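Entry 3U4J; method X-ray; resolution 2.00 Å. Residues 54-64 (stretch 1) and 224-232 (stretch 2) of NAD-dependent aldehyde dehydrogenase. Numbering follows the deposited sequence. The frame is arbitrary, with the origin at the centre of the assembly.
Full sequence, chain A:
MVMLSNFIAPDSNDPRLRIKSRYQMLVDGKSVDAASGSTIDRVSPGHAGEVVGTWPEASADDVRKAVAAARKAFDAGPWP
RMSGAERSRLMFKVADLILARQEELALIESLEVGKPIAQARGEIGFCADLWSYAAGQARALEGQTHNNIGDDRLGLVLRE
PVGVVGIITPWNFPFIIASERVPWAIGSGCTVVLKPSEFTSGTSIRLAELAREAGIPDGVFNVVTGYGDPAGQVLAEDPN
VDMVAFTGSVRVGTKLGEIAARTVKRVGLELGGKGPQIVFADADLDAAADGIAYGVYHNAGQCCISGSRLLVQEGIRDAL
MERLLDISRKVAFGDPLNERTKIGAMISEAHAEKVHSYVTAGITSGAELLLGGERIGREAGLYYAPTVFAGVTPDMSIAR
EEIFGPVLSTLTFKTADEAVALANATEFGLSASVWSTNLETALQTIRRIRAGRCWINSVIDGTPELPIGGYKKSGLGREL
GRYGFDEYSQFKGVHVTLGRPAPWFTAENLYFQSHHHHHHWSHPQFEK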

# COMPACT_ATOMS: atom_id res chain seq x y z
N THR A 54 -41.03 -14.32 -14.69
CA THR A 54 -40.77 -14.33 -16.13
C THR A 54 -40.05 -13.08 -16.57
O THR A 54 -40.29 -11.99 -16.05
CB THR A 54 -42.03 -14.68 -17.05
OG1 THR A 54 -42.26 -13.68 -18.06
CG2 THR A 54 -43.28 -15.06 -16.29
N TRP A 55 -39.11 -13.27 -17.49
CA TRP A 55 -38.28 -12.20 -17.98
C TRP A 55 -38.00 -12.42 -19.45
O TRP A 55 -38.20 -13.53 -19.95
CB TRP A 55 -36.94 -12.13 -17.19
CG TRP A 55 -36.47 -13.46 -16.73
CD1 TRP A 55 -35.84 -14.41 -17.47
CD2 TRP A 55 -36.64 -14.02 -15.43
NE1 TRP A 55 -35.60 -15.51 -16.72
CE2 TRP A 55 -36.07 -15.30 -15.45
CE3 TRP A 55 -37.22 -13.55 -14.24
CZ2 TRP A 55 -36.05 -16.13 -14.34
CZ3 TRP A 55 -37.18 -14.38 -13.11
CH2 TRP A 55 -36.61 -15.65 -13.18
N PRO A 56 -37.48 -11.39 -20.14
CA PRO A 56 -37.30 -11.53 -21.57
C PRO A 56 -36.28 -12.59 -21.94
O PRO A 56 -35.36 -12.92 -21.14
CB PRO A 56 -36.79 -10.14 -22.00
CG PRO A 56 -37.37 -9.21 -21.00
CD PRO A 56 -37.25 -10.00 -19.70
N GLU A 57 -36.46 -13.13 -23.14
CA GLU A 57 -35.47 -13.98 -23.74
C GLU A 57 -34.74 -13.09 -24.72
O GLU A 57 -35.25 -12.84 -25.82
CB GLU A 57 -36.14 -15.15 -24.46
CG GLU A 57 -35.15 -16.02 -25.24
CD GLU A 57 -35.82 -17.13 -26.09
OE1 GLU A 57 -37.07 -17.28 -26.08
OE2 GLU A 57 -35.05 -17.83 -26.78
N ALA A 58 -33.56 -12.59 -24.34
CA ALA A 58 -32.87 -11.61 -25.19
C ALA A 58 -32.32 -12.26 -26.45
O ALA A 58 -31.84 -13.39 -26.42
CB ALA A 58 -31.74 -10.88 -24.43
N SER A 59 -32.41 -11.52 -27.55
CA SER A 59 -31.73 -11.84 -28.79
C SER A 59 -30.32 -11.24 -28.72
O SER A 59 -30.04 -10.36 -27.88
CB SER A 59 -32.49 -11.18 -29.96
OG SER A 59 -32.14 -9.80 -30.00
N ALA A 60 -29.43 -11.69 -29.62
CA ALA A 60 -28.09 -11.09 -29.75
C ALA A 60 -28.17 -9.58 -29.92
O ALA A 60 -27.37 -8.84 -29.33
CB ALA A 60 -27.30 -11.74 -30.93
N ASP A 61 -29.13 -9.11 -30.70
CA ASP A 61 -29.28 -7.67 -30.89
C ASP A 61 -29.74 -6.92 -29.63
O ASP A 61 -29.34 -5.78 -29.43
CB ASP A 61 -30.26 -7.38 -32.04
CG ASP A 61 -29.63 -7.66 -33.42
OD1 ASP A 61 -28.46 -7.26 -33.63
OD2 ASP A 61 -30.31 -8.26 -34.27
N ASP A 62 -30.60 -7.53 -28.83
CA ASP A 62 -31.01 -6.93 -27.55
C ASP A 62 -29.76 -6.71 -26.67
O ASP A 62 -29.61 -5.64 -26.07
CB ASP A 62 -32.01 -7.84 -26.79
CG ASP A 62 -33.38 -7.97 -27.51
OD1 ASP A 62 -33.98 -9.08 -27.44
OD2 ASP A 62 -33.87 -7.00 -28.13
N VAL A 63 -28.85 -7.69 -26.64
CA VAL A 63 -27.64 -7.61 -25.83
C VAL A 63 -26.68 -6.54 -26.34
O VAL A 63 -26.13 -5.79 -25.54
CB VAL A 63 -26.95 -9.00 -25.65
CG1 VAL A 63 -25.66 -8.86 -24.80
CG2 VAL A 63 -27.90 -9.96 -24.97
N ARG A 64 -26.54 -6.42 -27.66
CA ARG A 64 -25.68 -5.38 -28.23
C ARG A 64 -26.19 -3.98 -27.90
O ARG A 64 -25.38 -3.08 -27.67
CB ARG A 64 -25.51 -5.55 -29.75
CG ARG A 64 -24.65 -6.78 -30.14
CD ARG A 64 -24.50 -6.90 -31.69
NE ARG A 64 -24.35 -8.30 -32.06
CZ ARG A 64 -25.24 -9.01 -32.73
NH1 ARG A 64 -26.37 -8.46 -33.16
NH2 ARG A 64 -25.00 -10.28 -32.99
N VAL A 224 -29.54 -7.65 -18.82
CA VAL A 224 -30.17 -8.40 -19.90
C VAL A 224 -30.41 -9.82 -19.39
O VAL A 224 -29.68 -10.32 -18.52
CB VAL A 224 -29.31 -8.38 -21.20
CG1 VAL A 224 -29.26 -6.98 -21.78
CG2 VAL A 224 -27.89 -8.92 -20.95
N THR A 225 -31.45 -10.46 -19.92
CA THR A 225 -31.84 -11.79 -19.49
C THR A 225 -32.02 -12.70 -20.71
O THR A 225 -32.27 -12.22 -21.84
CB THR A 225 -33.13 -11.76 -18.64
OG1 THR A 225 -34.20 -11.17 -19.41
CG2 THR A 225 -32.92 -10.92 -17.35
N GLY A 226 -31.89 -13.99 -20.49
CA GLY A 226 -31.96 -14.91 -21.61
C GLY A 226 -31.23 -16.20 -21.31
O GLY A 226 -30.79 -16.45 -20.16
N TYR A 227 -31.07 -17.02 -22.34
CA TYR A 227 -30.32 -18.26 -22.15
C TYR A 227 -28.82 -17.97 -22.09
O TYR A 227 -28.41 -16.79 -22.22
CB TYR A 227 -30.70 -19.28 -23.23
CG TYR A 227 -32.12 -19.72 -23.09
CD1 TYR A 227 -32.51 -20.55 -22.04
CD2 TYR A 227 -33.09 -19.32 -24.01
CE1 TYR A 227 -33.85 -20.95 -21.90
CE2 TYR A 227 -34.43 -19.72 -23.88
CZ TYR A 227 -34.79 -20.54 -22.83
OH TYR A 227 -36.10 -20.97 -22.68
N GLY A 228 -28.01 -19.01 -21.89
CA GLY A 228 -26.55 -18.83 -21.83
C GLY A 228 -26.03 -18.11 -23.08
O GLY A 228 -25.24 -17.16 -22.99
N ASP A 229 -26.48 -18.56 -24.24
CA ASP A 229 -26.21 -17.85 -25.49
C ASP A 229 -27.56 -17.39 -26.04
O ASP A 229 -28.59 -17.99 -25.73
CB ASP A 229 -25.47 -18.75 -26.50
CG ASP A 229 -24.01 -19.00 -26.11
OD1 ASP A 229 -23.36 -18.12 -25.50
OD2 ASP A 229 -23.50 -20.10 -26.40
N PRO A 230 -27.57 -16.33 -26.85
CA PRO A 230 -26.50 -15.46 -27.37
C PRO A 230 -25.76 -14.55 -26.37
O PRO A 230 -24.66 -14.10 -26.69
CB PRO A 230 -27.26 -14.55 -28.35
CG PRO A 230 -28.69 -14.60 -27.87
CD PRO A 230 -28.86 -16.03 -27.51
N ALA A 231 -26.34 -14.24 -25.21
CA ALA A 231 -25.73 -13.24 -24.31
C ALA A 231 -24.22 -13.46 -24.08
O ALA A 231 -23.41 -12.55 -24.26
CB ALA A 231 -26.46 -13.18 -22.98
N GLY A 232 -23.86 -14.69 -23.71
CA GLY A 232 -22.48 -15.03 -23.38
C GLY A 232 -21.51 -14.82 -24.53
O GLY A 232 -20.50 -14.15 -24.36
O HOH W 1 -31.64 -15.56 -24.95

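The two stretches meet in a compact, mostly buried contact in which two direct hydrogen bonds and one bridging water fix the backbones around Thr-225, while small apolar side chains pack beside them, the whole burying 541 Å² summed over both sides.

Thr-225 is the centre of the polar part and loses more area to the other stretch than any other residue. Its CA-to-CB bond points toward stretch 1, and with chi1 in the p well the hydroxyl donates to the backbone carbonyl of Pro-56, OG1 to O, at 2.7 Å. The backbone of the same residue is engaged as well: Ala-58 N donates to Thr-225 O at 2.8 Å, with an N-H...acceptor angle of 144°. One threonine thus serves as donor through its side chain and as acceptor through its main chain, holding the end of the strand at Pro-56 and the loop that follows it. The two carbonyl oxygens, Pro-56 O and Thr-225 O, come within 3.2 Å of each other, but both are acceptors and each finds its proton elsewhere in this pair of bonds.

A water adds a second link from Ala-58, reaching two residues further along stretch 2. It donates to Ala-58 O at 2.6 Å and accepts from Tyr-227 N at 3.0 Å, so both backbone polar groups of Ala-58 are tied to stretch 2, one directly and one through solvent.

Between these bonds lies Gly-226, whose CA is 4.2 Å from the CA of Glu-57. Its backbone angles, 155/-171, would by themselves jam a CB against the preceding carbonyl oxygen, and an ideal CB would also sit a tight 3.1 Å from Ala-58 N. Glu-57, partly exposed, starts with its CA-to-CB bond pointing away, yet its extended side chain brings OE2 to 3.5 Å from Tyr-227 CE2, at the edge of the ring and near its plane.

The apolar part follows where stretch 1 turns into its helix. Ser-59 caps that helix, its OG accepting from Asp-62 N at 3.0 Å, while Ser-59 N donates to Asp-62 OD1 at 2.9 Å; this reciprocal pair closes the capping turn at the start of the helix that carries Ala-60 and Val-63. Pro-230, preceded by a cis peptide bond, lies against the first turn, with its CB 3.8 Å from Ala-60 CB and its CG 3.5 Å from Ala-60 N. Deeper in, the CA-to-CB bond of Val-63 points toward stretch 2, and its CG2 reaches both Ala-231 CB at 4.0 Å and Val-224 CG2 at 4.2 Å, ordinary van der Waals packing.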